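Uncharacterized protein (Bacteroides uniformis, PDB 4JPQ) is of unknown function but probably binds carbohydrate through a beta-rich carbohydrate-binding domain. Local coordinates at residues S3-S8 with L196-I201; A71-V76 with G151-E156; F92-E97 with K177-N182; R123-S128 with F166-V171. One frame throughout, in Å; residues are numbered along the deposited sequence.

Overall arrangement
All four contacts belong to one beta-rich domain, probably a beta-sandwich as in related carbohydrate-binding modules. Contact 3 is the strand pair 89-95 and 178-186. Contact 1, its centre about 12 Å away, adjoins it through Asn182, which is bonded to Ser199, and brings the N-terminal strand 6-11 to the loop after 195-197. About 14 Å from contact 3 on centres, contact 4 packs Phe166 on Val94. Contact 2 stands apart, 25 to 30 Å from the other centres, where strands 61-70 and 152-162 reach their corners. In sequence, 3-8 and 196-201 bracket every other segment, and contact 2 interleaves with 3 and 4, so distant parts of the chain close this single domain.

Contact 1: S3-S8 with L196-I201; sequences SGKSLS and LSWSPI
Lys5 grips the loop 196-201 at two points. Its NZ donates to the carbonyl O of Trp198 at 2.8 Å, and its backbone N gives a straight bond (166°) to OG of Ser199, 3.2 Å away. Ser199 carries its hydroxyl anti to its own backbone N (chi1 -178°), which turns OG toward this amide. Within the loop, Ser197 OG donates to Ser199 O from above the carbonyl plane, at 2.8 Å, and Ser199 N is held by Asn182 OD1. The contact ties the start of strand 6-11 to the turn that leaves strand 195-197 in the beta fold of this family 9 domain, strand 6-11 lying between 50-57 and 215-219. Beyond CG the lysine chain is extended, and a long aliphatic chain with a charged tip suits a path across an indole to a carbonyl. Lys5 CB lies over one face of Trp198 in a CH-pi contact, 4.0 Å from the centroid of the six-membered ring, and Lys5 CD passes 3.7 Å from Trp198 NE1. Leu7 CD1 lies over the opposite face, toward the rim, and Leu7 CG is 3.7 Å from Trp198 CZ2. Phe53 and Phe183 meet the same indole edge-to-face.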
loop_
_atom_site.group_PDB
_atom_site.type_symbol
_atom_site.label_atom_id
_atom_site.label_comp_id
_atom_site.label_asym_id
_atom_site.label_seq_id
_atom_site.Cartn_x
_atom_site.Cartn_y
_atom_site.Cartn_z
ATOM N N SER A 3 -16.309 -6.034 -13.312
ATOM C CA SER A 3 -14.893 -5.660 -13.589
ATOM C C SER A 3 -14.386 -4.708 -12.499
ATOM O O SER A 3 -15.169 -4.016 -11.808
ATOM C CB SER A 3 -14.618 -5.019 -14.970
ATOM O OG SER A 3 -14.958 -5.867 -16.039
ATOM N N GLY A 4 -13.069 -4.705 -12.341
ATOM C CA GLY A 4 -12.409 -3.806 -11.417
ATOM C C GLY A 4 -11.955 -2.562 -12.140
ATOM O O GLY A 4 -12.074 -2.454 -13.364
ATOM N N LYS A 5 -11.429 -1.622 -11.359
ATOM C CA LYS A 5 -10.894 -0.363 -11.879
ATOM C C LYS A 5 -9.557 -0.567 -12.606
ATOM O O LYS A 5 -8.946 -1.638 -12.539
ATOM C CB LYS A 5 -10.706 0.668 -10.755
ATOM C CG LYS A 5 -11.993 1.206 -10.146
ATOM C CD LYS A 5 -11.667 2.268 -9.100
ATOM C CE LYS A 5 -12.902 2.877 -8.468
ATOM N NZ LYS A 5 -12.526 3.736 -7.312
ATOM N N SER A 6 -9.125 0.485 -13.302
ATOM C CA SER A 6 -7.874 0.491 -14.042
ATOM C C SER A 6 -7.059 1.767 -13.769
ATOM O O SER A 6 -7.622 2.851 -13.535
ATOM C CB SER A 6 -8.133 0.276 -15.525
ATOM O OG SER A 6 -8.712 -1.004 -15.691
ATOM N N LEU A 7 -5.736 1.605 -13.798
ATOM C CA LEU A 7 -4.774 2.675 -13.589
ATOM C C LEU A 7 -3.600 2.625 -14.530
ATOM O O LEU A 7 -3.085 1.539 -14.808
ATOM C CB LEU A 7 -4.178 2.612 -12.176
ATOM C CG LEU A 7 -4.580 3.677 -11.173
ATOM C CD1 LEU A 7 -3.818 3.419 -9.882
ATOM C CD2 LEU A 7 -4.296 5.086 -11.706
ATOM N N SER A 8 -3.156 3.814 -14.949
ATOM C CA SER A 8 -1.942 3.994 -15.734
ATOM C C SER A 8 -0.876 4.429 -14.732
ATOM O O SER A 8 -1.044 5.432 -14.031
ATOM C CB SER A 8 -2.119 5.060 -16.809
ATOM O OG SER A 8 -3.105 4.649 -17.729
ATOM N N LEU A 196 -11.529 0.628 3.804
ATOM C CA LEU A 196 -11.626 1.332 2.522
ATOM C C LEU A 196 -10.747 0.690 1.463
ATOM O O LEU A 196 -9.666 0.187 1.774
ATOM C CB LEU A 196 -11.221 2.793 2.702
ATOM C CG LEU A 196 -12.319 3.802 3.046
ATOM C CD1 LEU A 196 -13.296 3.332 4.108
ATOM C CD2 LEU A 196 -11.692 5.134 3.438
ATOM N N SER A 197 -11.234 0.698 0.221
ATOM C CA SER A 197 -10.496 0.142 -0.927
ATOM C C SER A 197 -10.570 1.072 -2.135
ATOM O O SER A 197 -11.431 1.971 -2.199
ATOM C CB SER A 197 -11.030 -1.232 -1.330
ATOM O OG SER A 197 -12.281 -1.122 -2.010
ATOM N N TRP A 198 -9.661 0.833 -3.085
ATOM C CA TRP A 198 -9.604 1.588 -4.330
ATOM C C TRP A 198 -10.604 0.983 -5.312
ATOM O O TRP A 198 -11.547 1.672 -5.740
ATOM C CB TRP A 198 -8.174 1.619 -4.897
ATOM C CG TRP A 198 -8.110 2.099 -6.298
ATOM C CD1 TRP A 198 -8.454 3.338 -6.767
ATOM C CD2 TRP A 198 -7.685 1.345 -7.424
ATOM N NE1 TRP A 198 -8.265 3.398 -8.123
ATOM C CE2 TRP A 198 -7.788 2.187 -8.551
ATOM C CE3 TRP A 198 -7.216 0.037 -7.594
ATOM C CZ2 TRP A 198 -7.441 1.761 -9.835
ATOM C CZ3 TRP A 198 -6.866 -0.388 -8.871
ATOM C CH2 TRP A 198 -6.980 0.478 -9.978
ATOM N N SER A 199 -10.378 -0.281 -5.680
ATOM C CA SER A 199 -11.280 -0.998 -6.578
ATOM C C SER A 199 -12.258 -1.729 -5.661
ATOM O O SER A 199 -11.828 -2.180 -4.573
ATOM C CB SER A 199 -10.543 -1.971 -7.489
ATOM O OG SER A 199 -11.455 -2.610 -8.359
ATOM N N PRO A 200 -13.554 -1.864 -6.082
ATOM C CA PRO A 200 -14.537 -2.465 -5.166
ATOM C C PRO A 200 -14.412 -3.970 -4.933
ATOM O O PRO A 200 -13.877 -4.690 -5.778
ATOM C CB PRO A 200 -15.893 -2.122 -5.812
ATOM C CG PRO A 200 -15.605 -0.995 -6.741
ATOM C CD PRO A 200 -14.231 -1.296 -7.260
ATOM N N ILE A 201 -14.932 -4.405 -3.781
ATOM C CA ILE A 201 -14.924 -5.805 -3.317
ATOM C C ILE A 201 -16.363 -6.178 -2.972
ATOM O O ILE A 201 -17.035 -5.421 -2.263
ATOM C CB ILE A 201 -14.027 -5.990 -2.068
ATOM C CG1 ILE A 201 -12.558 -5.718 -2.419
ATOM C CG2 ILE A 201 -14.180 -7.397 -1.487
ATOM C CD1 ILE A 201 -11.652 -5.541 -1.220
#

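Contact 2: A71-V76 with G151-E156; sequences ASVRAV and GECSWE
Ala71 and Gly151 meet at a shared corner of the beta fold, where two paired strands bend together. Strand 61-70, which pairs antiparallel with 152-162, turns at Ala71 into 72-75; strand 146-150 turns at Gly151 into 152-162, and 72-75 with 146-150 forms a small two-stranded antiparallel sheet. The touching parts therefore diverge by 63° instead of running side by side. One backbone bond joins them: Gly151 N donates to Ala71 O at 3.0 Å, somewhat bent at 141°. Gly151 has a positive phi of 123°, a conformation that suits glycine. In the angle between the diverging strands, Val73 supplies a compact, branched apolar side chain directed at the other segment. Its CG1 lies 3.9 Å from SG of Cys153, and that SG stands anti to the cysteine's backbone N. The same methyl touches the indole of Trp155 near CD1 and NE1, while NE1 is hydrogen-bonded to Glu70 OE2. Ser72, whose CB points away from the other segment, has its OG bonded to Glu148. The valine and the indole slide past each other in opposite directions, bringing Val73 CG1 to 3.7 Å from Trp155 NE1.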
loop_
_atom_site.group_PDB
_atom_site.type_symbol
_atom_site.label_atom_id
_atom_site.label_comp_id
_atom_site.label_asym_id
_atom_site.label_seq_id
_atom_site.Cartn_x
_atom_site.Cartn_y
_atom_site.Cartn_z
ATOM N N ALA A 71 -9.768 10.823 12.042
ATOM C CA ALA A 71 -10.082 11.246 13.429
ATOM C C ALA A 71 -9.099 10.804 14.508
ATOM O O ALA A 71 -9.117 11.367 15.606
ATOM C CB ALA A 71 -11.510 10.846 13.816
ATOM N N SER A 72 -8.283 9.789 14.223
ATOM C CA SER A 72 -7.258 9.319 15.166
ATOM C C SER A 72 -6.174 8.510 14.469
ATOM O O SER A 72 -6.412 7.952 13.397
ATOM C CB SER A 72 -7.867 8.491 16.312
ATOM O OG SER A 72 -8.403 7.254 15.871
ATOM N N VAL A 73 -5.003 8.461 15.105
ATOM C CA VAL A 73 -3.844 7.698 14.624
ATOM C C VAL A 73 -3.235 6.883 15.758
ATOM O O VAL A 73 -3.374 7.237 16.928
ATOM C CB VAL A 73 -2.778 8.592 13.962
ATOM C CG1 VAL A 73 -3.329 9.196 12.680
ATOM C CG2 VAL A 73 -2.284 9.691 14.892
ATOM N N ARG A 74 -2.536 5.815 15.390
ATOM C CA ARG A 74 -1.975 4.847 16.343
ATOM C C ARG A 74 -0.843 4.078 15.665
ATOM O O ARG A 74 -0.933 3.822 14.478
ATOM C CB ARG A 74 -3.100 3.884 16.730
ATOM C CG ARG A 74 -2.783 2.773 17.717
ATOM C CD ARG A 74 -4.007 1.875 17.886
ATOM N NE ARG A 74 -3.846 0.874 18.946
ATOM C CZ ARG A 74 -3.296 -0.337 18.821
ATOM N NH1 ARG A 74 -2.802 -0.792 17.660
ATOM N NH2 ARG A 74 -3.230 -1.121 19.892
ATOM N N ALA A 75 0.205 3.732 16.405
ATOM C CA ALA A 75 1.347 2.957 15.859
ATOM C C ALA A 75 2.069 2.200 16.968
ATOM O O ALA A 75 3.167 2.553 17.367
ATOM C CB ALA A 75 2.297 3.858 15.106
ATOM N N VAL A 76 1.394 1.193 17.504
ATOM C CA VAL A 76 1.918 0.368 18.588
ATOM C C VAL A 76 2.961 -0.657 18.109
ATOM O O VAL A 76 3.903 -0.952 18.850
ATOM C CB VAL A 76 0.757 -0.323 19.379
ATOM C CG1 VAL A 76 1.289 -1.236 20.495
ATOM C CG2 VAL A 76 -0.177 0.743 19.959
ATOM N N GLY A 151 -7.917 12.952 17.825
ATOM C CA GLY A 151 -7.928 14.275 17.206
ATOM C C GLY A 151 -7.627 14.158 15.730
ATOM O O GLY A 151 -6.837 13.295 15.320
ATOM N N GLU A 152 -8.235 15.049 14.942
ATOM C CA GLU A 152 -8.068 15.040 13.497
ATOM C C GLU A 152 -6.589 15.228 13.186
ATOM O O GLU A 152 -5.948 16.112 13.749
ATOM C CB GLU A 152 -8.899 16.101 12.782
ATOM C CG GLU A 152 -9.086 15.724 11.320
ATOM C CD GLU A 152 -9.882 16.732 10.512
ATOM O OE1 GLU A 152 -9.405 17.876 10.367
ATOM O OE2 GLU A 152 -10.950 16.368 9.969
ATOM N N CYS A 153 -6.068 14.371 12.314
ATOM C CA CYS A 153 -4.653 14.368 11.949
ATOM C C CYS A 153 -4.435 14.069 10.464
ATOM O O CYS A 153 -4.941 13.055 9.962
ATOM C CB CYS A 153 -3.940 13.306 12.782
ATOM S SG CYS A 153 -2.260 12.935 12.225
ATOM N N SER A 154 -3.683 14.943 9.786
ATOM C CA SER A 154 -3.312 14.752 8.380
ATOM C C SER A 154 -1.905 14.143 8.309
ATOM O O SER A 154 -0.977 14.683 8.889
ATOM C CB SER A 154 -3.347 16.065 7.602
ATOM O OG SER A 154 -4.668 16.539 7.472
ATOM N N TRP A 155 -1.763 13.000 7.642
ATOM C CA TRP A 155 -0.452 12.371 7.462
ATOM C C TRP A 155 -0.274 11.839 6.065
ATOM O O TRP A 155 -1.242 11.693 5.335
ATOM C CB TRP A 155 -0.181 11.277 8.495
ATOM C CG TRP A 155 -1.166 10.153 8.543
ATOM C CD1 TRP A 155 -2.386 10.163 9.151
ATOM C CD2 TRP A 155 -0.976 8.822 8.048
ATOM N NE1 TRP A 155 -2.985 8.931 9.031
ATOM C CE2 TRP A 155 -2.142 8.094 8.350
ATOM C CE3 TRP A 155 0.066 8.174 7.367
ATOM C CZ2 TRP A 155 -2.299 6.757 7.997
ATOM C CZ3 TRP A 155 -0.099 6.831 7.008
ATOM C CH2 TRP A 155 -1.270 6.145 7.321
ATOM N N GLU A 156 0.991 11.606 5.710
ATOM C CA GLU A 156 1.385 11.095 4.410
ATOM C C GLU A 156 2.424 9.998 4.593
ATOM O O GLU A 156 3.165 9.989 5.579
ATOM C CB GLU A 156 1.967 12.203 3.534
ATOM C CG GLU A 156 1.072 13.434 3.428
ATOM C CD GLU A 156 1.546 14.470 2.413
ATOM O OE1 GLU A 156 2.503 14.199 1.659
ATOM O OE2 GLU A 156 0.934 15.563 2.362
#

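Contact 3: F92-E97 with K177-N182; sequences FFVSPE and KTMKGN. With SO4 (sulfate ion), chain F.
Phe93 and Asn182 open a run of antiparallel beta pairing between strands 89-95 and 178-186, in the buried core of the family 9 beta fold. They form a hydrogen-bonded pair, Phe93 N to Asn182 O and Asn182 N to Phe93 O, both 2.9 Å. Two residues on, Ser95 and Lys180 form another: Ser95 N reaches Lys180 O at 2.8 Å, and Lys180 N reaches Ser95 O at 3.2 Å. Between them sits the non-hydrogen-bonded pair Val94 and Gly181, whose CA atoms are 4.0 Å apart, a closeness that glycine, with no side chain, suits. Phe93, Ser95, Lys180 and Asn182 point to one face, where Phe93 meets Tyr184 and His209 edge-to-face. Its side chain also lies about 5 Å from a bound buffer molecule, perhaps the mark of a pocket. Ser95 OG bonds Arg101 O. Val94 looks to the other face: its CG2, anti to the backbone N, comes 3.9 Å from SE of Met179, present as selenomethionine. Just before the strand, Lys177 NZ makes a weak hydrogen bond to a sulfate, probably from the crystallisation liquor, that is also bonded to Gly172 N and Ser173 N. The flexible apolar chain of Met179 stretches on beside the rigid ring of Pro96, with Met179 SE 3.6 Å from Pro96 CB.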
loop_
_atom_site.group_PDB
_atom_site.type_symbol
_atom_site.label_atom_id
_atom_site.label_comp_id
_atom_site.label_asym_id
_atom_site.label_seq_id
_atom_site.Cartn_x
_atom_site.Cartn_y
_atom_site.Cartn_z
ATOM N N PHE A 92 -0.986 -1.955 0.148
ATOM C CA PHE A 92 -0.848 -2.189 -1.291
ATOM C C PHE A 92 -0.733 -3.697 -1.505
ATOM O O PHE A 92 0.185 -4.320 -0.977
ATOM C CB PHE A 92 0.405 -1.491 -1.832
ATOM C CG PHE A 92 0.718 -1.796 -3.289
ATOM C CD1 PHE A 92 -0.258 -1.652 -4.280
ATOM C CD2 PHE A 92 2.009 -2.168 -3.684
ATOM C CE1 PHE A 92 0.034 -1.899 -5.621
ATOM C CE2 PHE A 92 2.309 -2.406 -5.021
ATOM C CZ PHE A 92 1.318 -2.273 -5.989
ATOM N N PHE A 93 -1.678 -4.268 -2.241
ATOM C CA PHE A 93 -1.708 -5.704 -2.555
ATOM C C PHE A 93 -1.500 -5.806 -4.061
ATOM O O PHE A 93 -2.111 -5.036 -4.799
ATOM C CB PHE A 93 -3.061 -6.331 -2.205
ATOM C CG PHE A 93 -3.258 -6.664 -0.737
ATOM C CD1 PHE A 93 -2.995 -5.736 0.278
ATOM C CD2 PHE A 93 -3.805 -7.896 -0.370
ATOM C CE1 PHE A 93 -3.219 -6.057 1.619
ATOM C CE2 PHE A 93 -4.032 -8.215 0.963
ATOM C CZ PHE A 93 -3.733 -7.297 1.961
ATOM N N VAL A 94 -0.679 -6.757 -4.518
ATOM C CA VAL A 94 -0.353 -6.869 -5.953
ATOM C C VAL A 94 0.150 -8.261 -6.381
ATOM O O VAL A 94 0.928 -8.880 -5.656
ATOM C CB VAL A 94 0.677 -5.762 -6.339
ATOM C CG1 VAL A 94 2.006 -5.933 -5.603
ATOM C CG2 VAL A 94 0.914 -5.696 -7.837
ATOM N N SER A 95 -0.307 -8.722 -7.552
ATOM C CA SER A 95 0.109 -9.987 -8.191
ATOM C C SER A 95 0.847 -9.523 -9.454
ATOM O O SER A 95 0.226 -8.926 -10.342
ATOM C CB SER A 95 -1.095 -10.874 -8.554
ATOM O OG SER A 95 -0.718 -12.001 -9.338
ATOM N N PRO A 96 2.147 -9.823 -9.574
ATOM C CA PRO A 96 2.909 -9.250 -10.673
ATOM C C PRO A 96 3.071 -10.038 -11.980
ATOM O O PRO A 96 3.565 -9.437 -12.949
ATOM C CB PRO A 96 4.275 -9.091 -10.023
ATOM C CG PRO A 96 4.393 -10.351 -9.221
ATOM C CD PRO A 96 2.999 -10.755 -8.816
ATOM N N GLU A 97 2.684 -11.317 -12.032
ATOM C CA GLU A 97 2.946 -12.132 -13.231
ATOM C C GLU A 97 1.706 -12.832 -13.800
ATOM O O GLU A 97 1.850 -13.720 -14.639
ATOM C CB GLU A 97 4.024 -13.195 -12.879
ATOM C CG GLU A 97 5.189 -13.404 -13.872
ATOM C CD GLU A 97 6.411 -12.531 -13.545
ATOM O OE1 GLU A 97 6.421 -11.327 -13.902
ATOM O OE2 GLU A 97 7.385 -13.062 -12.952
ATOM N N LYS A 177 4.746 -3.686 -18.284
ATOM C CA LYS A 177 4.029 -4.826 -17.678
ATOM C C LYS A 177 2.637 -4.422 -17.257
ATOM O O LYS A 177 2.362 -3.230 -17.088
ATOM C CB LYS A 177 4.765 -5.434 -16.473
ATOM C CG LYS A 177 6.034 -6.177 -16.857
ATOM C CD LYS A 177 6.397 -7.266 -15.845
ATOM C CE LYS A 177 7.661 -8.018 -16.194
ATOM N NZ LYS A 177 7.756 -8.459 -17.611
ATOM N N THR A 178 1.756 -5.420 -17.154
ATOM C CA THR A 178 0.392 -5.229 -16.668
ATOM C C THR A 178 0.255 -6.120 -15.426
ATOM O O THR A 178 0.376 -7.340 -15.538
ATOM C CB THR A 178 -0.675 -5.584 -17.721
ATOM O OG1 THR A 178 -0.463 -4.817 -18.915
ATOM C CG2 THR A 178 -2.068 -5.278 -17.191
HETATM N N MSE A 179 0.064 -5.500 -14.254
HETATM C CA MSE A 179 -0.121 -6.216 -12.987
HETATM C C MSE A 179 -1.511 -5.972 -12.484
HETATM O O MSE A 179 -2.215 -5.083 -12.972
HETATM C CB MSE A 179 0.852 -5.734 -11.919
HETATM C CG MSE A 179 2.295 -5.920 -12.364
HETATM SE SE MSE A 179 3.505 -5.667 -10.817
HETATM C CE MSE A 179 5.189 -5.833 -11.812
ATOM N N LYS A 180 -1.914 -6.783 -11.505
ATOM C CA LYS A 180 -3.211 -6.665 -10.857
ATOM C C LYS A 180 -3.008 -6.383 -9.360
ATOM O O LYS A 180 -2.161 -6.993 -8.719
ATOM C CB LYS A 180 -4.051 -7.920 -11.102
ATOM C CG LYS A 180 -4.245 -8.203 -12.596
ATOM C CD LYS A 180 -5.586 -8.829 -12.919
ATOM C CE LYS A 180 -6.706 -7.794 -12.876
ATOM N NZ LYS A 180 -8.045 -8.431 -12.978
ATOM N N GLY A 181 -3.770 -5.441 -8.818
ATOM C CA GLY A 181 -3.648 -5.097 -7.410
ATOM C C GLY A 181 -4.760 -4.237 -6.857
ATOM O O GLY A 181 -5.750 -3.953 -7.542
ATOM N N ASN A 182 -4.605 -3.845 -5.596
ATOM C CA ASN A 182 -5.571 -2.970 -4.932
ATOM C C ASN A 182 -4.871 -2.196 -3.812
ATOM O O ASN A 182 -3.746 -2.558 -3.397
ATOM C CB ASN A 182 -6.755 -3.806 -4.401
ATOM C CG ASN A 182 -8.074 -3.034 -4.341
ATOM O OD1 ASN A 182 -8.109 -1.803 -4.325
ATOM N ND2 ASN A 182 -9.177 -3.779 -4.294
HETATM S S SO4 F . 10.929 -9.819 -16.392
HETATM O O1 SO4 F . 9.655 -10.544 -16.164
HETATM O O2 SO4 F . 12.023 -10.507 -15.669
HETATM O O3 SO4 F . 11.273 -9.789 -17.828
HETATM O O4 SO4 F . 10.799 -8.423 -15.916
#

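Contact 4: R123-S128 with F166-V171; sequences RRPTAS and FFQHSV. With SO4 (sulfate ion), chain G.
Phe167 and Gln168 are carried onto Pro125 and Ala127 by a type I beta turn that begins at Phe166 and is closed by His169 N bonding Phe166 O. Phe166 itself is buried and meets the ring of Tyr103. Next comes Phe167, whose CG sits between the backbone N and the carbonyl carbon (chi1 69°); the ring beyond it meets the loop 123-128. The ring's CE1 touches Ala127 CB at 3.8 Å, and Ala127 CA lies over one face. At its tip, Phe167 CZ approaches Pro125 O in the ring plane, also at 3.8 Å, so the weakly positive rim looks at a carbonyl oxygen. A small alanine suits a place against a broad aromatic ring. Gln168 follows, its chain extended beyond CG (chi2 176°), and its NE2 comes 3.9 Å from Pro125 CG. Apart from this touch, NE2 makes a weak bond to Gly117 O, and Tyr103 OH is bonded by both Gln168 N and His169 ND1. On the loop 123-128, Arg123 NH1 donates to O1 of a sulfate at 2.8 Å, the ion lying at the guanidinium edge, and Thr126 CG2 lies 3.5 Å from its O4. The sulfate probably comes from the crystallisation liquor. Between the two loops the contact is mainly van der Waals, without a hydrogen bond, and buries 162 Å². The hydrogen bonds of the loops go to other parts of the chain, such as those of Arg124 to Asn104, Tyr102 and Gly118, which is consistent with a modest surface contact.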
loop_
_atom_site.group_PDB
_atom_site.type_symbol
_atom_site.label_atom_id
_atom_site.label_comp_id
_atom_site.label_asym_id
_atom_site.label_seq_id
_atom_site.Cartn_x
_atom_site.Cartn_y
_atom_site.Cartn_z
ATOM N N ARG A 123 -0.181 -21.150 3.298
ATOM C CA ARG A 123 0.363 -20.221 4.304
ATOM C C ARG A 123 1.238 -19.279 3.481
ATOM O O ARG A 123 2.098 -19.736 2.722
ATOM C CB ARG A 123 1.183 -20.935 5.409
ATOM C CG ARG A 123 2.210 -20.063 6.143
ATOM C CD ARG A 123 2.686 -20.662 7.453
ATOM N NE ARG A 123 1.790 -20.335 8.579
ATOM C CZ ARG A 123 1.929 -19.325 9.461
ATOM N NH1 ARG A 123 2.961 -18.465 9.400
ATOM N NH2 ARG A 123 1.012 -19.175 10.442
ATOM N N ARG A 124 0.953 -17.984 3.564
ATOM C CA ARG A 124 1.691 -16.979 2.814
ATOM C C ARG A 124 2.786 -16.454 3.733
ATOM O O ARG A 124 2.498 -15.629 4.596
ATOM C CB ARG A 124 0.744 -15.878 2.361
ATOM C CG ARG A 124 -0.308 -16.386 1.383
ATOM C CD ARG A 124 -1.205 -15.301 0.821
ATOM N NE ARG A 124 -0.447 -14.177 0.268
ATOM C CZ ARG A 124 -0.168 -13.029 0.895
ATOM N NH1 ARG A 124 -0.574 -12.779 2.156
ATOM N NH2 ARG A 124 0.545 -12.108 0.243
ATOM N N PRO A 125 4.049 -16.929 3.560
ATOM C CA PRO A 125 5.072 -16.486 4.500
ATOM C C PRO A 125 5.369 -14.993 4.493
ATOM O O PRO A 125 5.129 -14.288 3.518
ATOM C CB PRO A 125 6.316 -17.290 4.092
ATOM C CG PRO A 125 6.076 -17.654 2.689
ATOM C CD PRO A 125 4.613 -17.937 2.643
ATOM N N THR A 126 5.880 -14.559 5.631
ATOM C CA THR A 126 6.259 -13.195 5.874
ATOM C C THR A 126 7.654 -13.010 5.232
ATOM O O THR A 126 8.416 -13.966 5.110
ATOM C CB THR A 126 6.201 -12.923 7.403
ATOM O OG1 THR A 126 5.836 -11.571 7.626
ATOM C CG2 THR A 126 7.513 -13.305 8.169
ATOM N N ALA A 127 7.981 -11.796 4.820
ATOM C CA ALA A 127 9.279 -11.513 4.183
ATOM C C ALA A 127 10.456 -11.482 5.166
ATOM O O ALA A 127 10.277 -11.222 6.362
ATOM C CB ALA A 127 9.213 -10.197 3.429
ATOM N N SER A 128 11.655 -11.712 4.639
ATOM C CA SER A 128 12.877 -11.656 5.438
ATOM C C SER A 128 13.325 -10.203 5.683
ATOM O O SER A 128 12.868 -9.274 5.011
ATOM C CB SER A 128 14.012 -12.419 4.744
ATOM O OG SER A 128 14.349 -11.828 3.497
ATOM N N PHE A 166 9.750 -8.492 -4.788
ATOM C CA PHE A 166 8.810 -9.568 -5.115
ATOM C C PHE A 166 9.610 -10.870 -4.920
ATOM O O PHE A 166 9.973 -11.569 -5.873
ATOM C CB PHE A 166 8.281 -9.414 -6.537
ATOM C CG PHE A 166 7.439 -8.184 -6.746
ATOM C CD1 PHE A 166 6.329 -7.944 -5.947
ATOM C CD2 PHE A 166 7.702 -7.306 -7.788
ATOM C CE1 PHE A 166 5.533 -6.822 -6.146
ATOM C CE2 PHE A 166 6.897 -6.199 -8.014
ATOM C CZ PHE A 166 5.815 -5.948 -7.184
ATOM N N PHE A 167 9.814 -11.197 -3.644
ATOM C CA PHE A 167 10.742 -12.251 -3.197
ATOM C C PHE A 167 10.495 -13.688 -3.634
ATOM O O PHE A 167 11.405 -14.514 -3.516
ATOM C CB PHE A 167 11.002 -12.161 -1.674
ATOM C CG PHE A 167 9.824 -12.508 -0.793
ATOM C CD1 PHE A 167 8.879 -11.552 -0.445
ATOM C CD2 PHE A 167 9.706 -13.783 -0.251
ATOM C CE1 PHE A 167 7.809 -11.873 0.382
ATOM C CE2 PHE A 167 8.643 -14.114 0.586
ATOM C CZ PHE A 167 7.688 -13.155 0.900
ATOM N N GLN A 168 9.283 -13.972 -4.113
ATOM C CA GLN A 168 8.928 -15.279 -4.675
ATOM C C GLN A 168 8.945 -15.290 -6.222
ATOM O O GLN A 168 8.478 -16.260 -6.822
ATOM C CB GLN A 168 7.552 -15.716 -4.173
ATOM C CG GLN A 168 7.436 -15.877 -2.662
ATOM C CD GLN A 168 6.021 -16.224 -2.215
ATOM O OE1 GLN A 168 5.036 -15.846 -2.857
ATOM N NE2 GLN A 168 5.912 -16.949 -1.111
ATOM N N HIS A 169 9.494 -14.244 -6.860
ATOM C CA HIS A 169 9.580 -14.128 -8.338
ATOM C C HIS A 169 10.919 -13.566 -8.806
ATOM O O HIS A 169 11.688 -13.035 -8.004
ATOM C CB HIS A 169 8.462 -13.205 -8.863
ATOM C CG HIS A 169 7.077 -13.737 -8.657
ATOM N ND1 HIS A 169 6.389 -13.586 -7.476
ATOM C CD2 HIS A 169 6.252 -14.419 -9.483
ATOM C CE1 HIS A 169 5.205 -14.160 -7.577
ATOM N NE2 HIS A 169 5.097 -14.672 -8.787
ATOM N N SER A 170 11.174 -13.697 -10.110
ATOM C CA SER A 170 12.362 -13.146 -10.764
ATOM C C SER A 170 11.878 -12.066 -11.721
ATOM O O SER A 170 12.003 -12.193 -12.933
ATOM C CB SER A 170 13.134 -14.241 -11.498
ATOM O OG SER A 170 13.671 -15.158 -10.572
ATOM N N VAL A 171 11.305 -11.008 -11.158
ATOM C CA VAL A 171 10.764 -9.896 -11.949
ATOM C C VAL A 171 11.964 -9.012 -12.295
ATOM O O VAL A 171 12.701 -8.577 -11.404
ATOM C CB VAL A 171 9.646 -9.110 -11.207
ATOM C CG1 VAL A 171 8.978 -8.108 -12.140
ATOM C CG2 VAL A 171 8.578 -10.056 -10.686
HETATM S S SO4 G . 6.114 -17.280 8.668
HETATM O O1 SO4 G . 5.211 -18.009 7.736
HETATM O O2 SO4 G . 6.316 -18.153 9.839
HETATM O O3 SO4 G . 7.423 -16.972 8.035
HETATM O O4 SO4 G . 5.527 -16.004 9.139
#